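Local coordinates for methyltransferase domain-containing protein (Deinococcus radiodurans, PDB 3M33), which is of unknown function but may be a methyltransferase, having the seven-stranded core sheet of the class I fold, at residues V52-C57 and W73-F78; D62-G67 and R87-H92; T37-L42 and V116-P121; H137-G142 and L212-Q217. One frame throughout, in Å; residues are numbered along the deposited sequence.

Contact 1: V52-C57 and W73-F78; sequences VLEAGC and WAAYDF
The indole of Trp73 carries Val52 on one face and Glu54 at its edge: Val52 CG1 sits over the six-membered ring, 3.7 Å from Trp73 CE3 and displaced toward the rim, in a CH-pi contact. In the ring plane, Trp73 NE1 donates to Glu54 OE1 at 2.9 Å, meeting the anti side of a carboxylate whose plane is turned 73° from the indole. The phenol of Tyr76 has Ala55 CA and Gly56 N over one face, with Leu53 CD1 at its edge. Tyr76 CG stands between the backbone N and the carbonyl carbon (chi1 68°), which starts the ring back over the neighbouring strand, and Tyr76 OH reaches Ala55 CB at 3.3 Å. An alanine at Trp73 would probably leave Glu54 OE1 without this donor and open a gap beside Val52.

The backbones run parallel. Glu54 bonds strand 73-77 through both its N and its O, the N giving to Ala74 O at 2.8 Å and the O accepting from Tyr76 N at 3.1 Å. Beyond the strand, Cys57 N turns onto Tyr76 O at 3.0 Å, from above the carbonyl plane. Asp77 OD2, bonded to Tyr21 and Gly58 N, fixes the start of the glycine-rich turn; in class I methyltransferases an acid at this strand end usually holds the ribose of S-adenosylmethionine, so a similar role is possible here. These are the two strands of a beta-alpha-beta unit: helix 61-66 covers Glu54 and Trp73, helix 80-89 meets Cys57 and Asp77, and strand 112-118 flanks 51-55.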
loop_
_atom_site.group_PDB
_atom_site.type_symbol
_atom_site.label_atom_id
_atom_site.label_comp_id
_atom_site.label_asym_id
_atom_site.label_seq_id
_atom_site.Cartn_x
_atom_site.Cartn_y
_atom_site.Cartn_z
ATOM N N VAL A 52 13.351 -3.277 8.723
ATOM C CA VAL A 52 12.207 -2.737 8.012
ATOM C C VAL A 52 11.046 -2.432 8.952
ATOM O O VAL A 52 10.772 -3.189 9.883
ATOM C CB VAL A 52 11.730 -3.706 6.925
ATOM C CG1 VAL A 52 10.585 -3.080 6.115
ATOM C CG2 VAL A 52 12.886 -4.078 6.012
ATOM N N LEU A 53 10.389 -1.304 8.712
ATOM C CA LEU A 53 9.098 -1.007 9.311
ATOM C C LEU A 53 8.061 -0.861 8.204
ATOM O O LEU A 53 8.216 -0.031 7.296
ATOM C CB LEU A 53 9.158 0.274 10.128
ATOM C CG LEU A 53 7.810 0.659 10.746
ATOM C CD1 LEU A 53 7.446 -0.320 11.872
ATOM C CD2 LEU A 53 7.875 2.064 11.290
ATOM N N GLU A 54 7.009 -1.675 8.270
ATOM C CA GLU A 54 5.929 -1.598 7.294
ATOM C C GLU A 54 4.677 -1.020 7.923
ATOM O O GLU A 54 4.145 -1.578 8.878
ATOM C CB GLU A 54 5.608 -2.977 6.717
ATOM C CG GLU A 54 4.591 -2.915 5.587
ATOM C CD GLU A 54 3.900 -4.245 5.300
ATOM O OE1 GLU A 54 4.253 -5.280 5.910
ATOM O OE2 GLU A 54 2.983 -4.240 4.458
ATOM N N ALA A 55 4.213 0.101 7.390
ATOM C CA ALA A 55 2.972 0.713 7.859
ATOM C C ALA A 55 1.764 0.112 7.143
ATOM O O ALA A 55 1.727 0.027 5.907
ATOM C CB ALA A 55 3.012 2.235 7.647
ATOM N N GLY A 56 0.780 -0.322 7.920
ATOM C CA GLY A 56 -0.459 -0.858 7.372
ATOM C C GLY A 56 -0.289 -2.227 6.747
ATOM O O GLY A 56 -0.593 -2.396 5.563
ATOM N N CYS A 57 0.160 -3.213 7.534
ATOM C CA CYS A 57 0.545 -4.512 6.960
ATOM C C CYS A 57 -0.645 -5.400 6.600
ATOM O O CYS A 57 -0.468 -6.430 5.939
ATOM C CB CYS A 57 1.470 -5.272 7.907
ATOM S SG CYS A 57 0.606 -5.647 9.455
ATOM N N TRP A 73 11.646 -7.547 9.972
ATOM C CA TRP A 73 10.498 -6.887 9.353
ATOM C C TRP A 73 9.485 -6.585 10.444
ATOM O O TRP A 73 8.734 -7.465 10.864
ATOM C CB TRP A 73 9.860 -7.798 8.297
ATOM C CG TRP A 73 8.817 -7.153 7.423
ATOM C CD1 TRP A 73 7.487 -6.953 7.716
ATOM C CD2 TRP A 73 9.008 -6.660 6.089
ATOM N NE1 TRP A 73 6.855 -6.359 6.656
ATOM C CE2 TRP A 73 7.764 -6.166 5.645
ATOM C CE3 TRP A 73 10.111 -6.591 5.230
ATOM C CZ2 TRP A 73 7.597 -5.598 4.386
ATOM C CZ3 TRP A 73 9.941 -6.016 3.971
ATOM C CH2 TRP A 73 8.699 -5.527 3.567
ATOM N N ALA A 74 9.479 -5.350 10.928
ATOM C CA ALA A 74 8.460 -4.939 11.884
ATOM C C ALA A 74 7.279 -4.391 11.082
ATOM O O ALA A 74 7.474 -3.778 10.036
ATOM C CB ALA A 74 9.017 -3.881 12.846
ATOM N N ALA A 75 6.060 -4.614 11.556
ATOM C CA ALA A 75 4.879 -4.243 10.781
ATOM C C ALA A 75 3.725 -3.889 11.718
ATOM O O ALA A 75 3.611 -4.467 12.809
ATOM C CB ALA A 75 4.482 -5.392 9.881
ATOM N N TYR A 76 2.863 -2.958 11.313
ATOM C CA TYR A 76 1.686 -2.675 12.139
ATOM C C TYR A 76 0.416 -2.399 11.372
ATOM O O TYR A 76 0.444 -1.897 10.249
ATOM C CB TYR A 76 1.942 -1.506 13.097
ATOM C CG TYR A 76 2.112 -0.162 12.419
ATOM C CD1 TYR A 76 1.014 0.626 12.112
ATOM C CD2 TYR A 76 3.377 0.317 12.094
ATOM C CE1 TYR A 76 1.170 1.866 11.507
ATOM C CE2 TYR A 76 3.548 1.550 11.492
ATOM C CZ TYR A 76 2.444 2.319 11.203
ATOM O OH TYR A 76 2.616 3.536 10.600
ATOM N N ASP A 77 -0.706 -2.727 12.002
ATOM C CA ASP A 77 -2.008 -2.294 11.532
ATOM C C ASP A 77 -2.981 -2.189 12.700
ATOM O O ASP A 77 -2.633 -2.513 13.847
ATOM C CB ASP A 77 -2.559 -3.224 10.450
ATOM C CG ASP A 77 -3.336 -2.451 9.382
ATOM O OD1 ASP A 77 -3.908 -1.385 9.732
ATOM O OD2 ASP A 77 -3.344 -2.883 8.205
ATOM N N PHE A 78 -4.197 -1.730 12.411
ATOM C CA PHE A 78 -5.177 -1.453 13.465
ATOM C C PHE A 78 -5.981 -2.677 13.930
ATOM O O PHE A 78 -6.127 -2.906 15.126
ATOM C CB PHE A 78 -6.145 -0.349 13.031
ATOM C CG PHE A 78 -7.218 -0.058 14.044
ATOM C CD1 PHE A 78 -6.960 0.768 15.126
ATOM C CD2 PHE A 78 -8.480 -0.621 13.922
ATOM C CE1 PHE A 78 -7.946 1.038 16.075
ATOM C CE2 PHE A 78 -9.473 -0.357 14.865
ATOM C CZ PHE A 78 -9.203 0.475 15.941
#

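Contact 2: D62-G67 and R87-H92; sequences DAARFG and RANAPH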
loop_
_atom_site.group_PDB
_atom_site.type_symbol
_atom_site.label_atom_id
_atom_site.label_comp_id
_atom_site.label_asym_id
_atom_site.label_seq_id
_atom_site.Cartn_x
_atom_site.Cartn_y
_atom_site.Cartn_z
ATOM N N ASP A 62 2.990 -8.676 2.385
ATOM C CA ASP A 62 4.349 -8.241 2.089
ATOM C C ASP A 62 5.335 -8.724 3.148
ATOM O O ASP A 62 6.476 -9.064 2.831
ATOM C CB ASP A 62 4.430 -6.720 1.896
ATOM C CG ASP A 62 3.947 -6.282 0.520
ATOM O OD1 ASP A 62 4.236 -6.983 -0.476
ATOM O OD2 ASP A 62 3.273 -5.236 0.433
ATOM N N ALA A 63 4.905 -8.756 4.403
ATOM C CA ALA A 63 5.739 -9.323 5.446
ATOM C C ALA A 63 6.141 -10.746 5.051
ATOM O O ALA A 63 7.298 -11.137 5.181
ATOM C CB ALA A 63 5.003 -9.314 6.804
ATOM N N ALA A 64 5.187 -11.518 4.545
ATOM C CA ALA A 64 5.447 -12.914 4.237
ATOM C C ALA A 64 6.335 -13.024 3.025
ATOM O O ALA A 64 7.239 -13.832 2.965
ATOM C CB ALA A 64 4.141 -13.656 3.991
ATOM N N ARG A 65 6.061 -12.201 2.039
ATOM C CA ARG A 65 6.750 -12.314 0.776
ATOM C C ARG A 65 8.165 -11.683 0.739
ATOM O O ARG A 65 9.073 -12.231 0.104
ATOM C CB ARG A 65 5.832 -11.704 -0.276
ATOM C CG ARG A 65 6.390 -11.539 -1.630
ATOM C CD ARG A 65 5.319 -10.959 -2.525
ATOM N NE ARG A 65 5.938 -10.457 -3.737
ATOM C CZ ARG A 65 5.426 -9.496 -4.489
ATOM N NH1 ARG A 65 4.277 -8.920 -4.154
ATOM N NH2 ARG A 65 6.069 -9.118 -5.578
ATOM N N PHE A 66 8.355 -10.542 1.405
ATOM C CA PHE A 66 9.640 -9.824 1.356
ATOM C C PHE A 66 10.372 -9.888 2.684
ATOM O O PHE A 66 11.587 -9.704 2.741
ATOM C CB PHE A 66 9.437 -8.344 1.027
ATOM C CG PHE A 66 8.947 -8.093 -0.354
ATOM C CD1 PHE A 66 9.838 -8.033 -1.420
ATOM C CD2 PHE A 66 7.604 -7.911 -0.602
ATOM C CE1 PHE A 66 9.392 -7.781 -2.713
ATOM C CE2 PHE A 66 7.140 -7.670 -1.903
ATOM C CZ PHE A 66 8.036 -7.601 -2.954
ATOM N N GLY A 67 9.618 -10.122 3.747
ATOM C CA GLY A 67 10.144 -10.169 5.099
ATOM C C GLY A 67 11.381 -11.021 5.342
ATOM O O GLY A 67 12.302 -10.585 6.031
ATOM N N ARG A 87 0.402 -12.509 11.741
ATOM C CA ARG A 87 1.412 -13.237 12.512
ATOM C C ARG A 87 1.608 -14.667 11.987
ATOM O O ARG A 87 2.744 -15.118 11.814
ATOM C CB ARG A 87 1.103 -13.200 14.012
ATOM C CG ARG A 87 1.270 -11.802 14.598
ATOM C CD ARG A 87 1.126 -11.757 16.117
ATOM N NE ARG A 87 1.069 -10.375 16.602
ATOM C CZ ARG A 87 -0.060 -9.724 16.890
ATOM N NH1 ARG A 87 -1.230 -10.338 16.759
ATOM N NH2 ARG A 87 -0.019 -8.463 17.318
ATOM N N ALA A 88 0.503 -15.353 11.700
ATOM C CA ALA A 88 0.543 -16.683 11.086
ATOM C C ALA A 88 1.135 -16.685 9.663
ATOM O O ALA A 88 1.877 -17.598 9.288
ATOM C CB ALA A 88 -0.853 -17.296 11.076
ATOM N N ASN A 89 0.801 -15.663 8.880
ATOM C CA ASN A 89 1.277 -15.556 7.509
ATOM C C ASN A 89 2.793 -15.332 7.502
ATOM O O ASN A 89 3.505 -15.846 6.637
ATOM C CB ASN A 89 0.542 -14.410 6.791
ATOM C CG ASN A 89 0.566 -14.536 5.276
ATOM O OD1 ASN A 89 0.956 -15.563 4.721
ATOM N ND2 ASN A 89 0.137 -13.476 4.596
ATOM N N ALA A 90 3.288 -14.582 8.482
ATOM C CA ALA A 90 4.713 -14.256 8.523
ATOM C C ALA A 90 5.321 -14.408 9.917
ATOM O O ALA A 90 5.423 -13.432 10.661
ATOM C CB ALA A 90 4.946 -12.838 7.984
ATOM N N PRO A 91 5.748 -15.635 10.265
ATOM C CA PRO A 91 6.277 -15.977 11.595
ATOM C C PRO A 91 7.530 -15.187 11.953
ATOM O O PRO A 91 7.795 -14.925 13.124
ATOM C CB PRO A 91 6.644 -17.463 11.465
ATOM C CG PRO A 91 5.872 -17.957 10.288
ATOM C CD PRO A 91 5.739 -16.793 9.355
ATOM N N HIS A 92 8.310 -14.829 10.945
ATOM C CA HIS A 92 9.519 -14.047 11.167
ATOM C C HIS A 92 9.211 -12.594 11.517
ATOM O O HIS A 92 10.059 -11.912 12.081
ATOM C CB HIS A 92 10.379 -14.071 9.910
ATOM C CG HIS A 92 9.627 -13.670 8.688
ATOM N ND1 HIS A 92 8.890 -14.566 7.945
ATOM C CD2 HIS A 92 9.443 -12.458 8.113
ATOM C CE1 HIS A 92 8.309 -13.929 6.945
ATOM N NE2 HIS A 92 8.627 -12.650 7.025
#
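Ala64 and Ala90 bring their CA atoms within 4.6 Å of each other where helix 61-66 passes the end of helix 80-89, Ala90 being the first residue there to leave helical backbone angles. Its methyl points at the facing helix, and Ala90 CB lies 3.7 Å from Ala63 CB and equally close to Ala64 N. Ala64 CB is received by the last turn of the other helix, 3.5 Å from Asn89 O and beside the flat amide of Asn89. That amide is held from elsewhere, its ND2 donating to His59 O in the turn ahead of helix 61-66.

Both helices belong to the Rossmann-like half of the fold. The first follows the glycine-rich turn, and Ala63, whose methyl meets that of Ala90 at close range, would be the alanine of a GxGxxA pattern.

Past Pro91 the chain bends, and the side chain of His92 points back to helix 61-66, its CG placed toward that helix by the crowded position between backbone N and carbonyl carbon (chi1 52°). His92 NE2 donates to Ala63 O at 2.7 Å; the oxygen lies in the imidazole plane, while the donor stands 44° above the carbonyl plane. Ala63 O also takes a weak bond from Gly67 N, so the imidazole shares its acceptor with a backbone N-H of the same segment. Gly67 CA comes to 3.5 Å of His92 NE2, and a CB at this glycine would clash with both the ring nitrogen and Ala63 O.

Contact 3: T37-L42 and V116-P121; sequences TFDLWL and VSRRGP. With SO4 (sulfate ion), chain F.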
loop_
_atom_site.group_PDB
_atom_site.type_symbol
_atom_site.label_atom_id
_atom_site.label_comp_id
_atom_site.label_asym_id
_atom_site.label_seq_id
_atom_site.Cartn_x
_atom_site.Cartn_y
_atom_site.Cartn_z
ATOM N N THR A 37 6.781 -2.076 -10.566
ATOM C CA THR A 37 7.987 -1.274 -10.355
ATOM C C THR A 37 8.239 -1.130 -8.870
ATOM O O THR A 37 9.380 -1.176 -8.417
ATOM C CB THR A 37 7.890 0.116 -11.035
ATOM O OG1 THR A 37 7.612 -0.064 -12.429
ATOM C CG2 THR A 37 9.215 0.883 -10.903
ATOM N N PHE A 38 7.158 -1.006 -8.107
ATOM C CA PHE A 38 7.257 -0.917 -6.658
ATOM C C PHE A 38 7.886 -2.198 -6.095
ATOM O O PHE A 38 8.745 -2.142 -5.221
ATOM C CB PHE A 38 5.866 -0.687 -6.048
ATOM C CG PHE A 38 5.836 -0.761 -4.540
ATOM C CD1 PHE A 38 6.026 0.375 -3.771
ATOM C CD2 PHE A 38 5.597 -1.963 -3.899
ATOM C CE1 PHE A 38 5.984 0.312 -2.402
ATOM C CE2 PHE A 38 5.550 -2.036 -2.516
ATOM C CZ PHE A 38 5.752 -0.896 -1.768
ATOM N N ASP A 39 7.459 -3.355 -6.591
ATOM C CA ASP A 39 8.036 -4.621 -6.130
ATOM C C ASP A 39 9.520 -4.673 -6.450
ATOM O O ASP A 39 10.308 -5.100 -5.626
ATOM C CB ASP A 39 7.367 -5.836 -6.791
ATOM C CG ASP A 39 5.943 -6.043 -6.334
ATOM O OD1 ASP A 39 5.465 -5.275 -5.473
ATOM O OD2 ASP A 39 5.299 -6.972 -6.861
ATOM N N LEU A 40 9.891 -4.281 -7.667
ATOM C CA LEU A 40 11.300 -4.247 -8.046
ATOM C C LEU A 40 12.118 -3.316 -7.148
ATOM O O LEU A 40 13.202 -3.672 -6.708
ATOM C CB LEU A 40 11.467 -3.762 -9.481
ATOM C CG LEU A 40 11.234 -4.751 -10.609
ATOM C CD1 LEU A 40 12.090 -4.309 -11.789
ATOM C CD2 LEU A 40 11.583 -6.181 -10.173
ATOM N N TRP A 41 11.608 -2.110 -6.897
ATOM C CA TRP A 41 12.341 -1.151 -6.078
ATOM C C TRP A 41 12.499 -1.697 -4.658
ATOM O O TRP A 41 13.563 -1.582 -4.047
ATOM C CB TRP A 41 11.593 0.170 -6.017
ATOM C CG TRP A 41 11.674 0.994 -7.271
ATOM C CD1 TRP A 41 12.217 0.628 -8.461
ATOM C CD2 TRP A 41 11.194 2.338 -7.439
ATOM N NE1 TRP A 41 12.105 1.660 -9.365
ATOM C CE2 TRP A 41 11.483 2.719 -8.759
ATOM C CE3 TRP A 41 10.546 3.251 -6.595
ATOM C CZ2 TRP A 41 11.154 3.983 -9.261
ATOM C CZ3 TRP A 41 10.217 4.495 -7.092
ATOM C CH2 TRP A 41 10.520 4.850 -8.416
ATOM N N LEU A 42 11.430 -2.291 -4.133
ATOM C CA LEU A 42 11.466 -2.810 -2.774
ATOM C C LEU A 42 12.508 -3.926 -2.675
ATOM O O LEU A 42 13.340 -3.948 -1.783
ATOM C CB LEU A 42 10.085 -3.324 -2.372
ATOM C CG LEU A 42 9.994 -4.043 -1.022
ATOM C CD1 LEU A 42 10.649 -3.221 0.088
ATOM C CD2 LEU A 42 8.522 -4.367 -0.697
ATOM N N VAL A 116 8.289 1.291 4.796
ATOM C CA VAL A 116 7.605 0.996 3.560
ATOM C C VAL A 116 6.084 1.011 3.742
ATOM O O VAL A 116 5.564 0.674 4.815
ATOM C CB VAL A 116 8.077 -0.349 2.991
ATOM C CG1 VAL A 116 7.702 -1.469 3.917
ATOM C CG2 VAL A 116 7.463 -0.581 1.630
ATOM N N SER A 117 5.364 1.433 2.706
ATOM C CA SER A 117 3.906 1.430 2.772
ATOM C C SER A 117 3.299 1.197 1.406
ATOM O O SER A 117 3.453 2.030 0.508
ATOM C CB SER A 117 3.403 2.763 3.327
ATOM O OG SER A 117 1.992 2.825 3.283
ATOM N N ARG A 118 2.607 0.072 1.247
ATOM C CA ARG A 118 1.927 -0.200 -0.008
ATOM C C ARG A 118 0.485 0.268 0.118
ATOM O O ARG A 118 -0.347 -0.430 0.684
ATOM C CB ARG A 118 1.981 -1.693 -0.367
ATOM C CG ARG A 118 1.319 -2.012 -1.726
ATOM C CD ARG A 118 1.058 -3.520 -1.955
ATOM N NE ARG A 118 2.281 -4.329 -1.932
ATOM C CZ ARG A 118 3.043 -4.592 -2.995
ATOM N NH1 ARG A 118 2.740 -4.098 -4.204
ATOM N NH2 ARG A 118 4.123 -5.354 -2.855
ATOM N N ARG A 119 0.200 1.473 -0.368
ATOM C CA ARG A 119 -1.159 2.024 -0.315
ATOM C C ARG A 119 -1.663 2.145 1.122
ATOM O O ARG A 119 -2.868 2.083 1.393
ATOM C CB ARG A 119 -2.104 1.174 -1.172
ATOM C CG ARG A 119 -1.650 1.119 -2.657
ATOM C CD ARG A 119 -2.213 -0.086 -3.434
ATOM N NE ARG A 119 -3.660 -0.036 -3.592
ATOM C CZ ARG A 119 -4.354 -0.681 -4.533
ATOM N NH1 ARG A 119 -3.737 -1.446 -5.444
ATOM N NH2 ARG A 119 -5.680 -0.553 -4.570
ATOM N N GLY A 120 -0.725 2.316 2.040
ATOM C CA GLY A 120 -1.033 2.361 3.456
ATOM C C GLY A 120 -1.030 3.783 3.968
ATOM O O GLY A 120 -1.181 4.717 3.185
ATOM N N PRO A 121 -0.861 3.950 5.287
ATOM C CA PRO A 121 -0.827 5.272 5.932
ATOM C C PRO A 121 0.268 6.156 5.352
ATOM O O PRO A 121 1.331 5.649 4.968
ATOM C CB PRO A 121 -0.502 4.940 7.398
ATOM C CG PRO A 121 -1.021 3.549 7.595
ATOM C CD PRO A 121 -0.751 2.852 6.267
HETATM S S SO4 F . -6.571 1.562 -1.519
HETATM O O1 SO4 F . -5.781 0.998 -2.596
HETATM O O2 SO4 F . -7.596 0.594 -1.119
HETATM O O3 SO4 F . -5.694 1.874 -0.391
HETATM O O4 SO4 F . -7.217 2.797 -1.958
#
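Asp39 OD1 is gripped end-on by both terminal nitrogens of Arg118, at 2.9 Å from NH2 and 3.2 Å from NH1. The oxygen lies close to the guanidinium plane, whereas the carboxylate is turned 79° to it; both donors come from the syn side. Phe38 covers one guanidinium face: its CE2 lies 3.5 Å above the plane over the centre, with the ring tilted by 67°. Farther down the strand, Phe38 CZ packs on Val116 CG2 at 3.8 Å. Arg118 leaves its strand extended and bends at chi3 (-60°), which swings NE out of the line of the chain.

The second shell fixes these groups. Asp62 binds Arg118 NE, Glu35 binds NH1, and Arg65 holds Asp39 OD2; Leu139, Val141 and Leu212 pack round Phe38. A leucine in place of Arg118 would probably leave Asp39, Asp62 and Glu35 each short of one positive partner. Glu35 also pairs with Arg119, whose NE and NH2 bond one oxygen of a sulfate, probably from the crystallisation liquor. The alternating charges of Arg65, Asp39, Arg118, Asp62 and Glu35 would probably stabilise one another, tying helix 36-45 to strand 112-118 and helix 61-66 through electrostatics above an apolar base.

Contact 4: H137-G142 and L212-Q217; sequences HFLYVG and LVLARQ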
loop_
_atom_site.group_PDB
_atom_site.type_symbol
_atom_site.label_atom_id
_atom_site.label_comp_id
_atom_site.label_asym_id
_atom_site.label_seq_id
_atom_site.Cartn_x
_atom_site.Cartn_y
_atom_site.Cartn_z
ATOM N N HIS A 137 15.651 4.779 3.857
ATOM C CA HIS A 137 14.754 5.130 2.754
ATOM C C HIS A 137 13.296 5.041 3.210
ATOM O O HIS A 137 12.954 4.245 4.092
ATOM C CB HIS A 137 14.921 4.160 1.575
ATOM C CG HIS A 137 16.161 4.373 0.767
ATOM N ND1 HIS A 137 17.346 3.729 1.041
ATOM C CD2 HIS A 137 16.395 5.136 -0.327
ATOM C CE1 HIS A 137 18.262 4.098 0.163
ATOM N NE2 HIS A 137 17.711 4.948 -0.681
ATOM N N PHE A 138 12.429 5.819 2.580
ATOM C CA PHE A 138 10.990 5.645 2.757
ATOM C C PHE A 138 10.449 5.247 1.391
ATOM O O PHE A 138 10.718 5.924 0.406
ATOM C CB PHE A 138 10.345 6.972 3.189
ATOM C CG PHE A 138 8.838 6.969 3.105
ATOM C CD1 PHE A 138 8.073 6.310 4.061
ATOM C CD2 PHE A 138 8.185 7.626 2.074
ATOM C CE1 PHE A 138 6.672 6.292 3.978
ATOM C CE2 PHE A 138 6.791 7.619 1.983
ATOM C CZ PHE A 138 6.033 6.946 2.941
ATOM N N LEU A 139 9.690 4.161 1.323
ATOM C CA LEU A 139 9.185 3.682 0.054
ATOM C C LEU A 139 7.656 3.572 0.098
ATOM O O LEU A 139 7.096 2.935 0.997
ATOM C CB LEU A 139 9.814 2.325 -0.295
ATOM C CG LEU A 139 9.263 1.623 -1.538
ATOM C CD1 LEU A 139 9.553 2.465 -2.772
ATOM C CD2 LEU A 139 9.847 0.231 -1.677
ATOM N N TYR A 140 6.988 4.171 -0.886
ATOM C CA TYR A 140 5.519 4.224 -0.907
ATOM C C TYR A 140 4.945 4.031 -2.311
ATOM O O TYR A 140 5.526 4.485 -3.300
ATOM C CB TYR A 140 5.054 5.576 -0.351
ATOM C CG TYR A 140 3.565 5.874 -0.513
ATOM C CD1 TYR A 140 2.640 5.412 0.418
ATOM C CD2 TYR A 140 3.095 6.646 -1.573
ATOM C CE1 TYR A 140 1.281 5.690 0.292
ATOM C CE2 TYR A 140 1.735 6.940 -1.707
ATOM C CZ TYR A 140 0.835 6.448 -0.767
ATOM O OH TYR A 140 -0.515 6.706 -0.880
ATOM N N VAL A 141 3.802 3.356 -2.406
ATOM C CA VAL A 141 3.017 3.410 -3.632
ATOM C C VAL A 141 1.565 3.735 -3.283
ATOM O O VAL A 141 0.985 3.134 -2.376
ATOM C CB VAL A 141 3.125 2.132 -4.513
ATOM C CG1 VAL A 141 2.559 0.917 -3.798
ATOM C CG2 VAL A 141 2.369 2.353 -5.845
ATOM N N GLY A 142 0.989 4.712 -3.980
ATOM C CA GLY A 142 -0.357 5.173 -3.659
ATOM C C GLY A 142 -1.311 4.698 -4.724
ATOM O O GLY A 142 -0.880 4.407 -5.826
ATOM N N LEU A 212 4.406 6.152 -7.287
ATOM C CA LEU A 212 5.497 5.558 -6.513
ATOM C C LEU A 212 6.460 6.622 -6.047
ATOM O O LEU A 212 6.834 7.500 -6.826
ATOM C CB LEU A 212 6.287 4.554 -7.354
ATOM C CG LEU A 212 5.743 3.181 -7.713
ATOM C CD1 LEU A 212 4.478 3.290 -8.547
ATOM C CD2 LEU A 212 6.813 2.399 -8.471
ATOM N N VAL A 213 6.891 6.530 -4.791
ATOM C CA VAL A 213 7.808 7.509 -4.234
ATOM C C VAL A 213 8.868 6.800 -3.402
ATOM O O VAL A 213 8.548 6.031 -2.498
ATOM C CB VAL A 213 7.061 8.555 -3.341
ATOM C CG1 VAL A 213 8.036 9.480 -2.644
ATOM C CG2 VAL A 213 6.081 9.368 -4.164
ATOM N N LEU A 214 10.129 7.046 -3.725
ATOM C CA LEU A 214 11.230 6.614 -2.877
ATOM C C LEU A 214 11.915 7.883 -2.394
ATOM O O LEU A 214 12.255 8.759 -3.195
ATOM C CB LEU A 214 12.212 5.759 -3.690
ATOM C CG LEU A 214 13.470 5.260 -2.972
ATOM C CD1 LEU A 214 13.059 4.327 -1.848
ATOM C CD2 LEU A 214 14.393 4.532 -3.936
ATOM N N ALA A 215 12.096 7.999 -1.087
ATOM C CA ALA A 215 12.667 9.208 -0.508
ATOM C C ALA A 215 13.749 8.853 0.504
ATOM O O ALA A 215 13.815 7.722 0.993
ATOM C CB ALA A 215 11.572 10.030 0.161
ATOM N N ARG A 216 14.596 9.822 0.823
ATOM C CA ARG A 216 15.602 9.625 1.844
ATOM C C ARG A 216 16.090 10.996 2.299
ATOM O O ARG A 216 15.940 11.991 1.580
ATOM C CB ARG A 216 16.733 8.755 1.294
ATOM C CG ARG A 216 18.123 9.318 1.467
ATOM C CD ARG A 216 19.097 8.677 0.472
ATOM N NE ARG A 216 19.661 7.429 0.970
ATOM C CZ ARG A 216 20.528 6.686 0.292
ATOM N NH1 ARG A 216 20.916 7.067 -0.921
ATOM N NH2 ARG A 216 21.004 5.563 0.821
ATOM N N GLN A 217 16.637 11.081 3.504
ATOM C CA GLN A 217 17.187 12.358 3.924
ATOM C C GLN A 217 18.653 12.426 3.541
ATOM O O GLN A 217 19.488 11.755 4.146
ATOM C CB GLN A 217 17.017 12.596 5.415
ATOM C CG GLN A 217 17.383 14.015 5.800
ATOM C CD GLN A 217 17.007 14.346 7.220
ATOM O OE1 GLN A 217 17.406 13.655 8.162
ATOM N NE2 GLN A 217 16.232 15.411 7.388
#
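Ala215 O accepts from Phe138 N at 2.8 Å in a nearly straight bond (165°), and the same oxygen is approached by His137 CA at 3.3 Å. Ala215 N returns a bond to Phe138 O, making this a hydrogen-bonded antiparallel pair; Tyr140 and Val213 form the next one, bonded in both directions.

Between them, Leu139 and Leu214 face each other as a non-hydrogen-bonded pair on the sheet face that helix 36-45 covers, where Phe38 and Leu42 touch Leu139. Leu139 CD1 and Leu214 CD1 meet at 4.1 Å as the two side chains cross obliquely. Val141 and Leu212 instead run alongside each other in the same direction, with Val141 CG2 3.6 Å from Leu212 CD1. On the other face Val150 and Leu154 of helix 149-156 pack on Tyr140, Val213 and Ala215. Within the seven-stranded core, strand 204-216 runs antiparallel to both neighbours, 136-142 and 160-173, as does the reversed last strand of class I methyltransferases.

At the far end Leu214 CD1 touches His137 CD2 at 3.8 Å, and the imidazole tips over the guanidinium of Arg216. His137 CE1 stands 3.1 Å above that plane, toward its rim, with the flat groups 34° apart. The guanidinium therefore meets the imidazole through its face, without a hydrogen bond between them, and its positive charge would probably disfavour protonation of the histidine.

Overall arrangement
From the N terminus, helix 36-45 comes first and waits until residues 116-121 to close contact 3. Within that long span, contacts 1 and 2 cross: 52-57 and 62-67 open in turn, then 73-78 closes contact 1 and 87-92 closes contact 2. Contact 1 joins two adjacent strands, and contact 2 packs the helix between them, through Ala63, against the end of the next one. Contacts 2 and 3 are joined by salt bridges between helix 61-66 and both segments of contact 3. Contact 4 opens only after contact 3 has closed and brings back the C-terminal strand 204-216. Strands 51-55, 112-118 and 136-142 are neighbours, carrying the sheet from contact 1 through contact 3 to contact 4.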